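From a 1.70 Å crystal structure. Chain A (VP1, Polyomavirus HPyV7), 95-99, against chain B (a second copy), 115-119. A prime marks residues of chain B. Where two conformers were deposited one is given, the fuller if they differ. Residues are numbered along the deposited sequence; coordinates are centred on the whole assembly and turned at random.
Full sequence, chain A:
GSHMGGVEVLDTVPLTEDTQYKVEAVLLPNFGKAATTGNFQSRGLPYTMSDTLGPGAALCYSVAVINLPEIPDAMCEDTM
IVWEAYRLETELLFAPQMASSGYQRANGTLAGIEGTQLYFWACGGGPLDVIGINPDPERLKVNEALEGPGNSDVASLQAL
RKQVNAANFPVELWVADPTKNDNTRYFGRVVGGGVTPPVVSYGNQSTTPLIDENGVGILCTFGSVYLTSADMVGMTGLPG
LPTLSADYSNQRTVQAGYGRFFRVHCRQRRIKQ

Chain A, residues 95-99: APQMA
Chain B (115-119) GTQLY

Two copies of VP1 meet here through a small contact, 212 Å² summed over both sides, in which no direct hydrogen bond crosses between the stretches. The chain A stretch is irregular but largely extended: phi/psi is -121/154 at Ala95, -61/140 at Pro96 and -105/119 at Gln97. Met98 departs at -123/-100, and Ala99 follows at -56/-30. Chain B runs through Gly115′ (120/-159) and Thr116′ (-73/143) into a strand formed by Gln117′ (-137/156), Leu118′ (-146/131) and Tyr119′ (-126/114). Pro96 sets the register, its CA lying 6.6 Å from the CA of Leu118′. From there the chains run in opposing senses, since Met98, later in chain A, meets Thr116′, earlier in chain B.

Apolar packing carries the direct contact. Thr116′ (chi1 -75°, m) points toward chain A and touches three consecutive residues. Its CG2 lies 3.7 Å from Pro96 CB and 3.8 Å from the backbone Gln97 O, while its CB lies 3.8 Å from Met98 SD. The methyl thus rests against both the proline ring and a carbonyl oxygen; the latter approach is van der Waals packing, as a methyl carbon is no conventional donor. Met98 starts sideways, but chi1 -61°, chi2 -78° and chi3 -74° (m, m, m) bring its end nearer, so that the polarizable sulfur reaches the threonine. Pro96, with a C-gamma endo pucker, also points toward chain B; its CG is 4.2 Å from Leu118′ CB, a looser apolar contact. Leu118′ adopts chi1 169° (t) and chi2 64° (p).

A water supplies the polar link. It donates to Gln97 O at 2.8 Å and to Thr116′ OG1 at 2.7 Å, measured from the water O in each case. Thr116′ therefore joins the interface through both its methyl and its hydroxyl.

Three side-chain hydrogen bonds lie within the stretches themselves, one in chain A and two in chain B. Gln97 folds back with chi1 -58°, chi2 -61° and chi3 -50°, placing NE2 2.9 Å from Ala95 O, with an N-H...O angle of 141°; its end leads away from chain B. Gln117′, whose CA-to-CB bond points away from chain A, has chi1 -54° (m), chi2 154° (t) and chi3 52°. Its NE2 donates to Gly115′ O at 3.0 Å and 164°, while its OE1 accepts from Tyr119′ OH at 2.8 Å (tyrosine chi1 -52°, chi2 -80°). The amide thereby ties together alternate residues of chain B.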

ATOM      1  N   ALA A  95      -4.273  -4.318 -20.611  1.00 13.17           N
ATOM      2  CA  ALA A  95      -5.583  -3.631 -20.610  1.00 11.35           C
ATOM      3  C   ALA A  95      -6.475  -4.294 -19.549  1.00 13.83           C
ATOM      4  O   ALA A  95      -6.285  -5.460 -19.248  1.00 12.53           O
ATOM      5  CB  ALA A  95      -6.227  -3.764 -21.966  1.00 12.69           C
ATOM      6  N   PRO A  96      -7.457  -3.556 -18.994  1.00 12.84           N
ATOM      7  CA  PRO A  96      -8.392  -4.226 -18.070  1.00 11.59           C
ATOM      8  C   PRO A  96      -9.143  -5.348 -18.787  1.00 12.17           C
ATOM      9  O   PRO A  96      -9.535  -5.194 -19.927  1.00 13.19           O
ATOM     10  CB  PRO A  96      -9.339  -3.095 -17.651  1.00 11.23           C
ATOM     11  CG  PRO A  96      -9.262  -2.070 -18.750  1.00 13.33           C
ATOM     12  CD  PRO A  96      -7.834  -2.150 -19.242  1.00 12.54           C
ATOM     13  N   GLN A  97      -9.341  -6.467 -18.091  1.00 12.16           N
ATOM     14  CA  GLN A  97      -9.989  -7.644 -18.635  1.00 11.55           C
ATOM     15  C   GLN A  97     -11.415  -7.694 -18.036  1.00 14.88           C
ATOM     16  O   GLN A  97     -11.582  -7.758 -16.832  1.00 13.93           O
ATOM     17  CB  GLN A  97      -9.225  -8.888 -18.276  1.00 11.89           C
ATOM     18  CG  GLN A  97      -7.756  -8.923 -18.736  1.00 13.41           C
ATOM     19  CD  GLN A  97      -7.619  -8.845 -20.246  1.00 14.77           C
ATOM     20  OE1 GLN A  97      -8.279  -9.598 -20.999  1.00 16.25           O
ATOM     21  NE2 GLN A  97      -6.760  -7.922 -20.713  1.00 13.32           N
ATOM     22  N   MET A  98     -12.402  -7.624 -18.900  1.00 11.21           N
ATOM     23  CA  MET A  98     -13.822  -7.570 -18.513  0.50 11.48           C
ATOM     24  C   MET A  98     -14.561  -8.730 -19.176  1.00 12.44           C
ATOM     25  O   MET A  98     -14.483  -9.861 -18.702  1.00 14.63           O
ATOM     26  CB  MET A  98     -14.407  -6.218 -18.900  0.50 11.42           C
ATOM     27  CG  MET A  98     -13.753  -5.024 -18.228  0.50 10.78           C
ATOM     28  SD  MET A  98     -14.286  -4.802 -16.527  0.50  9.99           S
ATOM     29  CE  MET A  98     -15.938  -4.162 -16.762  0.50 10.37           C
ATOM     30  N   ALA A  99     -15.266  -8.483 -20.293  1.00 13.13           N
ATOM     31  CA  ALA A  99     -15.950  -9.614 -20.982  1.00 16.26           C
ATOM     32  C   ALA A  99     -14.969 -10.728 -21.333  1.00 17.57           C
ATOM     33  O   ALA A  99     -15.346 -11.900 -21.338  1.00 19.27           O
ATOM     34  CB  ALA A  99     -16.671  -9.164 -22.239  1.00 16.75           C
TER
ATOM     35  N   GLY B 115     -14.661  -4.158  -8.335  1.00 11.89           N
ATOM     36  CA  GLY B 115     -14.289  -4.871  -9.553  1.00 11.85           C
ATOM     37  C   GLY B 115     -13.098  -4.273 -10.263  1.00 10.93           C
ATOM     38  O   GLY B 115     -12.260  -3.615  -9.663  1.00 11.66           O
ATOM     39  N   THR B 116     -13.006  -4.586 -11.540  1.00 11.34           N
ATOM     40  CA  THR B 116     -11.825  -4.256 -12.351  1.00 11.64           C
ATOM     41  C   THR B 116     -11.805  -2.754 -12.629  1.00 10.43           C
ATOM     42  O   THR B 116     -12.848  -2.133 -12.834  1.00 10.14           O
ATOM     43  CB  THR B 116     -11.840  -5.155 -13.621  1.00 10.95           C
ATOM     44  OG1 THR B 116     -11.450  -6.476 -13.238  1.00 11.65           O
ATOM     45  CG2 THR B 116     -10.905  -4.673 -14.703  1.00 11.48           C
ATOM     46  N   GLN B 117     -10.606  -2.168 -12.641  1.00  9.01           N
ATOM     47  CA  GLN B 117     -10.447  -0.722 -12.700  1.00  9.15           C
ATOM     48  C   GLN B 117      -9.340  -0.337 -13.687  1.00 10.56           C
ATOM     49  O   GLN B 117      -8.407  -1.106 -13.927  1.00 10.30           O
ATOM     50  CB  GLN B 117     -10.063  -0.156 -11.315  1.00 10.71           C
ATOM     51  CG  GLN B 117     -11.021  -0.545 -10.197  1.00 11.48           C
ATOM     52  CD  GLN B 117     -10.390  -0.554  -8.831  1.00 13.25           C
ATOM     53  OE1 GLN B 117      -9.758   0.424  -8.408  1.00 12.00           O
ATOM     54  NE2 GLN B 117     -10.619  -1.648  -8.078  1.00 13.68           N
ATOM     55  N   LEU B 118      -9.463   0.895 -14.180  1.00 10.66           N
ATOM     56  CA  LEU B 118      -8.427   1.550 -14.977  1.00  8.91           C
ATOM     57  C   LEU B 118      -8.444   3.027 -14.659  1.00 10.77           C
ATOM     58  O   LEU B 118      -9.507   3.645 -14.708  1.00 11.72           O
ATOM     59  CB  LEU B 118      -8.674   1.345 -16.458  1.00  8.96           C
ATOM     60  CG  LEU B 118      -7.827   2.184 -17.441  1.00 10.84           C
ATOM     61  CD1 LEU B 118      -6.349   1.817 -17.307  1.00 11.74           C
ATOM     62  CD2 LEU B 118      -8.312   2.072 -18.878  1.00 13.34           C
ATOM     63  N   TYR B 119      -7.266   3.578 -14.369  1.00 10.02           N
ATOM     64  CA  TYR B 119      -7.098   5.035 -14.170  1.00 10.72           C
ATOM     65  C   TYR B 119      -5.994   5.474 -15.105  1.00 11.59           C
ATOM     66  O   TYR B 119      -4.871   5.020 -14.979  1.00 11.40           O
ATOM     67  CB  TYR B 119      -6.776   5.349 -12.732  1.00 10.63           C
ATOM     68  CG  TYR B 119      -7.763   4.708 -11.784  1.00 10.56           C
ATOM     69  CD1 TYR B 119      -9.000   5.283 -11.559  1.00 10.83           C
ATOM     70  CD2 TYR B 119      -7.477   3.513 -11.146  1.00 12.28           C
ATOM     71  CE1 TYR B 119      -9.936   4.686 -10.726  1.00 11.58           C
ATOM     72  CE2 TYR B 119      -8.388   2.927 -10.284  1.00 10.48           C
ATOM     73  CZ  TYR B 119      -9.627   3.507 -10.094  1.00 11.77           C
ATOM     74  OH  TYR B 119     -10.567   2.934  -9.276  1.00 11.89           O
TER
HETATM   75  O   HOH W   1      -9.783  -8.053 -14.665  1.00 12.10           O